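Local coordinates for putative protein (Aquifex aeolicus, PDB 1T6T) that is of unknown function but carries a Toprim domain like that of RNase M5-type proteins, and so probably acts on nucleic acid, at residues B[10-15]-B[38-43]; B[16-21]-B[64-69]; B[53-58]-B[83-88]. One frame throughout, in Å; residues are numbered along the deposited sequence.

Contact 1 of 3, residues B[10-15]-B[38-43]; sequences EWIKEL and FSIKNV
Ile-12, on helix 8-18, reaches across to Phe-38 and Ile-40 in the loop that follows helix 29-36. Its side chain can be followed outward from CB, which carries two branches. The shorter branch lies against the root of Phe-38, with Ile-12 CG2 3.7 Å from Phe-38 CB, and also faces the methyl end of Ile-40. The longer branch leads to CD1 through CG1, which lies in plane at the edge of the Trp-11 ring of the same helix. CG1 is anti to the carbonyl carbon of Ile-12 (chi1 -70°), and the chain is then extended (chi2 178°). This brings CD1 over the middle of the aromatic ring. Ile-12 CD1 stands 3.6 Å from the centroid of the Phe-38 ring and only 11° off the ring normal, a CH-pi contact on the ring face. The two side chains meet at about a right angle.

With an alanine at Phe-38, Ile-12 CD1 would probably lose the ring face it rests on, and a gap is likely to open beside the helix.

Ile-40 makes the second half of the contact through a single methyl. Ile-40 CD1 lies 3.9 Å from Leu-15 CD2 and 3.8 Å from the backbone oxygen Ile-12 O. It thus sits between Ile-12 and Leu-15, about one helical turn apart. Ser-39 separates the two loop residues. With positive phi, it is the C-prime residue of a Schellman motif that ends helix 29-36.

Leu-15 and Ile-40 are both buried and both also touch Ile-24 of strand 23-26 and Leu-35 of helix 29-36. Leu-15 packs on Phe-97 of helix 96-101 as well. Phe-38 lies nearer the surface, where its ring touches Ile-112 near the chain's C-terminal end.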
loop_
_atom_site.group_PDB
_atom_site.type_symbol
_atom_site.label_atom_id
_atom_site.label_comp_id
_atom_site.label_asym_id
_atom_site.label_seq_id
_atom_site.Cartn_x
_atom_site.Cartn_y
_atom_site.Cartn_z
ATOM N N GLU B 10 -3.574 -10.510 -25.311
ATOM C CA GLU B 10 -3.678 -9.328 -26.157
ATOM C C GLU B 10 -3.665 -8.059 -25.309
ATOM O O GLU B 10 -3.182 -7.018 -25.747
ATOM C CB GLU B 10 -4.956 -9.376 -26.999
ATOM C CG GLU B 10 -5.056 -10.598 -27.906
ATOM C CD GLU B 10 -6.166 -10.476 -28.937
ATOM O OE1 GLU B 10 -7.272 -10.021 -28.579
ATOM O OE2 GLU B 10 -5.933 -10.845 -30.109
ATOM N N TRP B 11 -4.201 -8.157 -24.096
ATOM C CA TRP B 11 -4.244 -7.024 -23.171
ATOM C C TRP B 11 -2.805 -6.642 -22.813
ATOM O O TRP B 11 -2.435 -5.466 -22.810
ATOM C CB TRP B 11 -5.017 -7.424 -21.909
ATOM C CG TRP B 11 -5.152 -6.345 -20.879
ATOM C CD1 TRP B 11 -6.124 -5.386 -20.810
ATOM C CD2 TRP B 11 -4.297 -6.134 -19.754
ATOM N NE1 TRP B 11 -5.929 -4.592 -19.701
ATOM C CE2 TRP B 11 -4.813 -5.030 -19.036
ATOM C CE3 TRP B 11 -3.145 -6.770 -19.278
ATOM C CZ2 TRP B 11 -4.215 -4.551 -17.867
ATOM C CZ3 TRP B 11 -2.548 -6.290 -18.113
ATOM C CH2 TRP B 11 -3.088 -5.192 -17.422
ATOM N N ILE B 12 -1.993 -7.651 -22.523
ATOM C CA ILE B 12 -0.594 -7.433 -22.177
ATOM C C ILE B 12 0.174 -6.834 -23.355
ATOM O O ILE B 12 1.020 -5.961 -23.175
ATOM C CB ILE B 12 0.074 -8.758 -21.738
ATOM C CG1 ILE B 12 -0.496 -9.191 -20.384
ATOM C CG2 ILE B 12 1.582 -8.588 -21.656
ATOM C CD1 ILE B 12 0.037 -10.511 -19.872
ATOM N N LYS B 13 -0.122 -7.305 -24.561
ATOM C CA LYS B 13 0.543 -6.794 -25.752
ATOM C C LYS B 13 0.219 -5.313 -25.938
ATOM O O LYS B 13 1.096 -4.507 -26.254
ATOM C CB LYS B 13 0.090 -7.577 -26.986
ATOM C CG LYS B 13 0.708 -7.087 -28.288
ATOM C CD LYS B 13 0.224 -7.901 -29.481
ATOM C CE LYS B 13 0.699 -9.346 -29.401
ATOM N NZ LYS B 13 0.214 -10.158 -30.558
ATOM N N GLU B 14 -1.045 -4.962 -25.738
ATOM C CA GLU B 14 -1.489 -3.584 -25.885
ATOM C C GLU B 14 -0.875 -2.709 -24.791
ATOM O O GLU B 14 -0.485 -1.569 -25.035
ATOM C CB GLU B 14 -3.013 -3.520 -25.808
ATOM C CG GLU B 14 -3.632 -2.539 -26.776
ATOM C CD GLU B 14 -3.260 -2.840 -28.218
ATOM O OE1 GLU B 14 -3.589 -3.945 -28.704
ATOM O OE2 GLU B 14 -2.637 -1.974 -28.864
ATOM N N LEU B 15 -0.792 -3.250 -23.581
ATOM C CA LEU B 15 -0.216 -2.513 -22.468
ATOM C C LEU B 15 1.258 -2.235 -22.732
ATOM O O LEU B 15 1.731 -1.125 -22.499
ATOM C CB LEU B 15 -0.373 -3.302 -21.165
ATOM C CG LEU B 15 0.180 -2.629 -19.899
ATOM C CD1 LEU B 15 -0.471 -1.255 -19.705
ATOM C CD2 LEU B 15 -0.081 -3.531 -18.693
ATOM N N PHE B 38 6.891 -9.728 -18.676
ATOM C CA PHE B 38 6.302 -9.575 -20.001
ATOM C C PHE B 38 6.990 -8.440 -20.755
ATOM O O PHE B 38 6.465 -7.925 -21.735
ATOM C CB PHE B 38 4.803 -9.295 -19.877
ATOM C CG PHE B 38 4.020 -10.455 -19.336
ATOM C CD1 PHE B 38 3.659 -11.513 -20.164
ATOM C CD2 PHE B 38 3.673 -10.507 -17.988
ATOM C CE1 PHE B 38 2.962 -12.611 -19.659
ATOM C CE2 PHE B 38 2.977 -11.599 -17.472
ATOM C CZ PHE B 38 2.621 -12.654 -18.310
ATOM N N SER B 39 8.176 -8.071 -20.285
ATOM C CA SER B 39 8.966 -7.007 -20.892
ATOM C C SER B 39 8.325 -5.626 -20.789
ATOM O O SER B 39 8.561 -4.756 -21.625
ATOM C CB SER B 39 9.269 -7.337 -22.357
ATOM O OG SER B 39 10.083 -8.498 -22.442
ATOM N N ILE B 40 7.500 -5.434 -19.767
ATOM C CA ILE B 40 6.877 -4.137 -19.536
ATOM C C ILE B 40 7.684 -3.560 -18.379
ATOM O O ILE B 40 7.528 -3.969 -17.226
ATOM C CB ILE B 40 5.387 -4.283 -19.165
ATOM C CG1 ILE B 40 4.627 -4.890 -20.355
ATOM C CG2 ILE B 40 4.800 -2.915 -18.816
ATOM C CD1 ILE B 40 3.155 -5.155 -20.093
ATOM N N LYS B 41 8.556 -2.610 -18.706
ATOM C CA LYS B 41 9.464 -2.005 -17.739
ATOM C C LYS B 41 9.177 -0.583 -17.252
ATOM O O LYS B 41 9.633 -0.201 -16.177
ATOM C CB LYS B 41 10.880 -2.040 -18.318
ATOM C CG LYS B 41 11.338 -3.426 -18.765
ATOM C CD LYS B 41 11.538 -4.351 -17.580
ATOM C CE LYS B 41 12.649 -3.840 -16.669
ATOM N NZ LYS B 41 12.871 -4.720 -15.484
ATOM N N ASN B 42 8.439 0.198 -18.035
ATOM C CA ASN B 42 8.143 1.580 -17.666
ATOM C C ASN B 42 7.046 1.584 -16.610
ATOM O O ASN B 42 5.912 1.990 -16.862
ATOM C CB ASN B 42 7.722 2.364 -18.917
ATOM C CG ASN B 42 7.641 3.860 -18.674
ATOM O OD1 ASN B 42 8.229 4.384 -17.725
ATOM N ND2 ASN B 42 6.921 4.560 -19.545
ATOM N N VAL B 43 7.419 1.147 -15.409
ATOM C CA VAL B 43 6.487 1.022 -14.297
ATOM C C VAL B 43 7.040 1.625 -13.013
ATOM O O VAL B 43 8.228 1.506 -12.723
ATOM C CB VAL B 43 6.185 -0.477 -14.022
ATOM C CG1 VAL B 43 5.154 -0.613 -12.903
ATOM C CG2 VAL B 43 5.692 -1.155 -15.288
#

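Contact 2 of 3, residues B[16-21]-B[64-69]; sequences KKASRE and KVILLF
The backbones of 16-21 and 64-69 approach most closely at Glu-21 and Lys-64, whose CA atoms are 7.4 Å apart, and a water joins them there. The water donates to Glu-21 O at 2.7 Å and accepts from Lys-64 N at 2.9 Å. It therefore links the turn after helix 8-18 to the start of strand 64-67.

The direct side-chain contact is small and apolar. Ala-18 CB meets Ile-66 CD1 at 3.8 Å, methyl against methyl. The CB atoms of both residues point toward the opposite segment. In Ile-66, CG1 is anti to the carbonyl carbon (chi1 -65°) and chi2 is extended at 170°, which carries CD1 out from the strand to the helix. Ala-18 adds no more than its one methyl, so the end of the helix can lie close to the sheet.

Strand 64-67 is an inner strand of the four-stranded parallel sheet of this Toprim domain, whose order is 43-45, 23-26, 64-67, 92-94. The backbone of Lys-64 and Ile-66 bonds to Val-23, and that of Val-65 to Leu-92. Ile-66 points to the helix 8-18 side of the sheet, and Val-65 points away from it.

The edge of the contact is polar. The Lys-64 chain bends at chi3 and chi4, and its NZ comes to 4.1 Å from Glu-21 O, too far for a hydrogen bond. The carboxylate of Glu-21 leads away from the strand, and Glu-21 OE1 stays 6.4 Å from Lys-64 NZ. Their opposite charges probably attract only weakly.

Ser-19 OG reaches back to the helix and donates to Lys-16 O at 2.6 Å, tilted 22° from the carbonyl plane. Ser-19 O in turn accepts a hydrogen bond from Asn-42 ND2.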
loop_
_atom_site.group_PDB
_atom_site.type_symbol
_atom_site.label_atom_id
_atom_site.label_comp_id
_atom_site.label_asym_id
_atom_site.label_seq_id
_atom_site.Cartn_x
_atom_site.Cartn_y
_atom_site.Cartn_z
ATOM N N LYS B 16 1.985 -3.236 -23.229
ATOM C CA LYS B 16 3.405 -3.048 -23.508
ATOM C C LYS B 16 3.604 -1.934 -24.526
ATOM O O LYS B 16 4.479 -1.084 -24.363
ATOM C CB LYS B 16 4.050 -4.341 -24.030
ATOM C CG LYS B 16 5.564 -4.213 -24.181
ATOM C CD LYS B 16 6.245 -5.525 -24.543
ATOM C CE LYS B 16 6.015 -5.895 -25.991
ATOM N NZ LYS B 16 6.830 -7.083 -26.373
ATOM N N LYS B 17 2.786 -1.937 -25.575
ATOM C CA LYS B 17 2.885 -0.911 -26.605
ATOM C C LYS B 17 2.624 0.457 -25.987
ATOM O O LYS B 17 3.355 1.414 -26.235
ATOM C CB LYS B 17 1.859 -1.164 -27.716
ATOM C CG LYS B 17 2.020 -2.496 -28.421
ATOM C CD LYS B 17 1.036 -2.645 -29.575
ATOM C CE LYS B 17 1.125 -4.034 -30.197
ATOM N NZ LYS B 17 2.513 -4.362 -30.627
ATOM N N ALA B 18 1.579 0.538 -25.171
ATOM C CA ALA B 18 1.202 1.788 -24.521
ATOM C C ALA B 18 2.264 2.286 -23.547
ATOM O O ALA B 18 2.396 3.493 -23.337
ATOM C CB ALA B 18 -0.127 1.613 -23.794
ATOM N N SER B 19 3.020 1.358 -22.964
ATOM C CA SER B 19 4.052 1.710 -21.996
ATOM C C SER B 19 5.231 2.471 -22.587
ATOM O O SER B 19 6.099 2.928 -21.854
ATOM C CB SER B 19 4.558 0.461 -21.255
ATOM O OG SER B 19 5.404 -0.332 -22.069
ATOM N N ARG B 20 5.285 2.595 -23.910
ATOM C CA ARG B 20 6.365 3.360 -24.525
ATOM C C ARG B 20 5.949 4.826 -24.605
ATOM O O ARG B 20 6.782 5.704 -24.839
ATOM C CB ARG B 20 6.678 2.862 -25.939
ATOM C CG ARG B 20 7.548 1.615 -26.014
ATOM C CD ARG B 20 6.726 0.353 -25.907
ATOM N NE ARG B 20 7.427 -0.798 -26.474
ATOM C CZ ARG B 20 8.310 -1.545 -25.820
ATOM N NH1 ARG B 20 8.616 -1.277 -24.557
ATOM N NH2 ARG B 20 8.886 -2.572 -26.432
ATOM N N GLU B 21 4.656 5.083 -24.407
ATOM C CA GLU B 21 4.114 6.439 -24.478
ATOM C C GLU B 21 3.590 6.951 -23.136
ATOM O O GLU B 21 3.341 8.146 -22.974
ATOM C CB GLU B 21 2.969 6.489 -25.493
ATOM C CG GLU B 21 3.297 5.896 -26.853
ATOM C CD GLU B 21 4.381 6.661 -27.584
ATOM O OE1 GLU B 21 4.221 7.887 -27.775
ATOM O OE2 GLU B 21 5.391 6.034 -27.972
ATOM N N LYS B 64 1.343 11.329 -19.772
ATOM C CA LYS B 64 0.279 10.366 -19.535
ATOM C C LYS B 64 0.678 9.266 -18.561
ATOM O O LYS B 64 1.818 8.794 -18.563
ATOM C CB LYS B 64 -0.148 9.743 -20.864
ATOM C CG LYS B 64 -1.486 9.027 -20.823
ATOM C CD LYS B 64 -1.795 8.322 -22.145
ATOM C CE LYS B 64 -1.741 9.268 -23.340
ATOM N NZ LYS B 64 -0.353 9.723 -23.661
ATOM N N VAL B 65 -0.276 8.866 -17.728
ATOM C CA VAL B 65 -0.048 7.823 -16.745
ATOM C C VAL B 65 -1.143 6.764 -16.801
ATOM O O VAL B 65 -2.333 7.079 -16.803
ATOM C CB VAL B 65 -0.016 8.397 -15.313
ATOM C CG1 VAL B 65 0.136 7.271 -14.310
ATOM C CG2 VAL B 65 1.124 9.390 -15.172
ATOM N N ILE B 66 -0.732 5.503 -16.854
ATOM C CA ILE B 66 -1.672 4.396 -16.872
ATOM C C ILE B 66 -1.802 3.879 -15.436
ATOM O O ILE B 66 -0.823 3.423 -14.847
ATOM C CB ILE B 66 -1.164 3.259 -17.780
ATOM C CG1 ILE B 66 -1.108 3.742 -19.236
ATOM C CG2 ILE B 66 -2.068 2.041 -17.641
ATOM C CD1 ILE B 66 -0.401 2.783 -20.175
ATOM N N LEU B 67 -3.000 3.969 -14.866
ATOM C CA LEU B 67 -3.215 3.496 -13.500
ATOM C C LEU B 67 -3.541 2.009 -13.513
ATOM O O LEU B 67 -4.475 1.578 -14.191
ATOM C CB LEU B 67 -4.363 4.266 -12.838
ATOM C CG LEU B 67 -4.178 5.777 -12.709
ATOM C CD1 LEU B 67 -5.356 6.360 -11.948
ATOM C CD2 LEU B 67 -2.866 6.085 -11.988
ATOM N N LEU B 68 -2.757 1.225 -12.782
ATOM C CA LEU B 68 -2.978 -0.217 -12.720
ATOM C C LEU B 68 -2.966 -0.755 -11.305
ATOM O O LEU B 68 -2.163 -1.621 -10.976
ATOM C CB LEU B 68 -1.924 -0.977 -13.526
ATOM C CG LEU B 68 -2.229 -1.400 -14.961
ATOM C CD1 LEU B 68 -1.198 -2.443 -15.378
ATOM C CD2 LEU B 68 -3.639 -1.982 -15.064
ATOM N N PHE B 69 -3.855 -0.244 -10.466
ATOM C CA PHE B 69 -3.939 -0.719 -9.094
ATOM C C PHE B 69 -4.911 -1.888 -9.045
ATOM O O PHE B 69 -5.763 -2.033 -9.925
ATOM C CB PHE B 69 -4.392 0.420 -8.190
ATOM C CG PHE B 69 -3.418 1.550 -8.147
ATOM C CD1 PHE B 69 -2.198 1.403 -7.492
ATOM C CD2 PHE B 69 -3.683 2.741 -8.813
ATOM C CE1 PHE B 69 -1.255 2.425 -7.509
ATOM C CE2 PHE B 69 -2.745 3.769 -8.834
ATOM C CZ PHE B 69 -1.530 3.612 -8.182
HETATM O O HOH W 1 3.320 10.600 -21.834
#

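Contact 3 of 3, residues B[53-58]-B[83-88]; sequences DVVDML and KELLSS
Val-55 and Leu-85 make the closer part of this contact, nearer the surface. Val-55 CG2 lies 4.0 Å from Leu-85 CD2 and equally near Leu-85 CG, so one methyl rests against the CG-CD2 branch of the leucine. In Leu-85, CG is anti to the backbone N (chi1 176°), and this swings that branch to the valine.

Deeper in, Leu-58 and Leu-86 are buried, but the direct distances between the helices are longer. Leu-86 CD2 stands 4.4 Å from both Val-55 CG2 and Leu-58 CD1. Phe-91 also touches all three of these residues.

The axes of 53-58 and 83-88 run 10.7 Å apart and cross at -37°. These helices pack on one face of the parallel alpha/beta sheet of the Toprim domain, and strand 64-67 lies between them in sequence. Leu-58 and Leu-86 both rest on Val-65 of that strand.

On the solvent side, the exposed Ser-88 does not bridge the helices. Ser-88 OG turns back on its own helix and donates to Leu-85 O at 2.6 Å. Asp-53 lies away from helix 83-88 and reaches the second subunit, where its OD1 forms a salt bridge with Arg-50 of that chain.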
loop_
_atom_site.group_PDB
_atom_site.type_symbol
_atom_site.label_atom_id
_atom_site.label_comp_id
_atom_site.label_asym_id
_atom_site.label_seq_id
_atom_site.Cartn_x
_atom_site.Cartn_y
_atom_site.Cartn_z
ATOM N N ASP B 53 6.013 12.109 -4.686
ATOM C CA ASP B 53 7.252 11.610 -5.283
ATOM C C ASP B 53 6.983 11.164 -6.720
ATOM O O ASP B 53 7.827 11.336 -7.599
ATOM C CB ASP B 53 7.828 10.422 -4.495
ATOM C CG ASP B 53 8.408 10.823 -3.143
ATOM O OD1 ASP B 53 8.765 12.006 -2.959
ATOM O OD2 ASP B 53 8.528 9.940 -2.265
ATOM N N VAL B 54 5.811 10.581 -6.955
ATOM C CA VAL B 54 5.445 10.124 -8.291
ATOM C C VAL B 54 5.305 11.332 -9.214
ATOM O O VAL B 54 5.767 11.319 -10.354
ATOM C CB VAL B 54 4.111 9.341 -8.263
ATOM C CG1 VAL B 54 3.680 8.979 -9.680
ATOM C CG2 VAL B 54 4.277 8.088 -7.423
ATOM N N VAL B 55 4.664 12.379 -8.707
ATOM C CA VAL B 55 4.486 13.600 -9.480
ATOM C C VAL B 55 5.848 14.173 -9.876
ATOM O O VAL B 55 6.088 14.501 -11.042
ATOM C CB VAL B 55 3.724 14.665 -8.661
ATOM C CG1 VAL B 55 3.647 15.974 -9.444
ATOM C CG2 VAL B 55 2.326 14.160 -8.331
ATOM N N ASP B 56 6.740 14.290 -8.898
ATOM C CA ASP B 56 8.066 14.838 -9.155
ATOM C C ASP B 56 8.878 14.008 -10.144
ATOM O O ASP B 56 9.652 14.555 -10.935
ATOM C CB ASP B 56 8.837 14.999 -7.842
ATOM C CG ASP B 56 8.189 16.010 -6.910
ATOM O OD1 ASP B 56 7.454 16.895 -7.402
ATOM O OD2 ASP B 56 8.421 15.930 -5.684
HETATM N N MSE B 57 8.698 12.690 -10.102
HETATM C CA MSE B 57 9.404 11.777 -11.001
HETATM C C MSE B 57 8.939 11.912 -12.446
HETATM O O MSE B 57 9.724 11.733 -13.377
HETATM C CB MSE B 57 9.176 10.326 -10.570
HETATM C CG MSE B 57 9.878 9.910 -9.302
HETATM SE SE MSE B 57 9.252 8.161 -8.740
HETATM C CE MSE B 57 10.253 7.060 -9.976
ATOM N N LEU B 58 7.659 12.222 -12.626
ATOM C CA LEU B 58 7.075 12.337 -13.958
ATOM C C LEU B 58 7.103 13.727 -14.580
ATOM O O LEU B 58 7.075 13.861 -15.805
ATOM C CB LEU B 58 5.627 11.846 -13.923
ATOM C CG LEU B 58 5.391 10.430 -13.391
ATOM C CD1 LEU B 58 3.897 10.166 -13.306
ATOM C CD2 LEU B 58 6.073 9.413 -14.293
ATOM N N LYS B 83 -5.664 9.191 -9.096
ATOM C CA LYS B 83 -6.352 9.768 -10.247
ATOM C C LYS B 83 -6.563 11.262 -9.989
ATOM O O LYS B 83 -6.260 12.104 -10.835
ATOM C CB LYS B 83 -7.704 9.083 -10.452
ATOM C CG LYS B 83 -8.515 9.636 -11.604
ATOM C CD LYS B 83 -9.852 8.921 -11.689
ATOM C CE LYS B 83 -10.713 9.490 -12.797
ATOM N NZ LYS B 83 -11.991 8.732 -12.903
ATOM N N GLU B 84 -7.074 11.584 -8.807
ATOM C CA GLU B 84 -7.321 12.971 -8.433
ATOM C C GLU B 84 -6.022 13.776 -8.373
ATOM O O GLU B 84 -5.948 14.886 -8.899
ATOM C CB GLU B 84 -8.044 13.020 -7.081
ATOM C CG GLU B 84 -8.348 14.422 -6.554
ATOM C CD GLU B 84 -9.072 15.304 -7.561
ATOM O OE1 GLU B 84 -9.940 14.791 -8.306
ATOM O OE2 GLU B 84 -8.779 16.521 -7.592
ATOM N N LEU B 85 -4.995 13.215 -7.743
ATOM C CA LEU B 85 -3.719 13.907 -7.629
ATOM C C LEU B 85 -3.076 14.178 -8.983
ATOM O O LEU B 85 -2.710 15.313 -9.289
ATOM C CB LEU B 85 -2.737 13.109 -6.764
ATOM C CG LEU B 85 -1.332 13.724 -6.665
ATOM C CD1 LEU B 85 -1.420 15.136 -6.093
ATOM C CD2 LEU B 85 -0.444 12.849 -5.796
ATOM N N LEU B 86 -2.933 13.137 -9.794
ATOM C CA LEU B 86 -2.306 13.304 -11.095
ATOM C C LEU B 86 -3.069 14.274 -11.984
ATOM O O LEU B 86 -2.466 15.127 -12.634
ATOM C CB LEU B 86 -2.134 11.940 -11.781
ATOM C CG LEU B 86 -1.098 11.040 -11.085
ATOM C CD1 LEU B 86 -1.170 9.639 -11.653
ATOM C CD2 LEU B 86 0.306 11.618 -11.258
ATOM N N SER B 87 -4.392 14.170 -12.009
ATOM C CA SER B 87 -5.158 15.086 -12.842
ATOM C C SER B 87 -4.992 16.524 -12.330
ATOM O O SER B 87 -4.926 17.465 -13.120
ATOM C CB SER B 87 -6.642 14.681 -12.869
ATOM O OG SER B 87 -7.236 14.768 -11.586
ATOM N N SER B 88 -4.900 16.692 -11.011
ATOM C CA SER B 88 -4.748 18.028 -10.435
ATOM C C SER B 88 -3.408 18.649 -10.816
ATOM O O SER B 88 -3.276 19.872 -10.844
ATOM C CB SER B 88 -4.863 17.989 -8.906
ATOM O OG SER B 88 -3.668 17.511 -8.306
#

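Contacts 1 and 2 share helix 8-18, and their centres are 8 Å apart. Contact 3 joins helices 51-58 and 73-88, on the far side of the chain's centre from contact 1. Contact 2 lies deepest, its centre about 6 Å from the chain's centre, against about 10 Å for the centre of contact 1 and about 13 Å for that of contact 3. Even so, all three are only partly buried. The sheet, here strand 64-67, separates the two helix layers, and the two faces of this strand serve contacts 2 and 3. Contact 1 adds an aromatic face to aliphatic packing, contact 2 relies on one methyl pair and a water, and contact 3 is purely aliphatic.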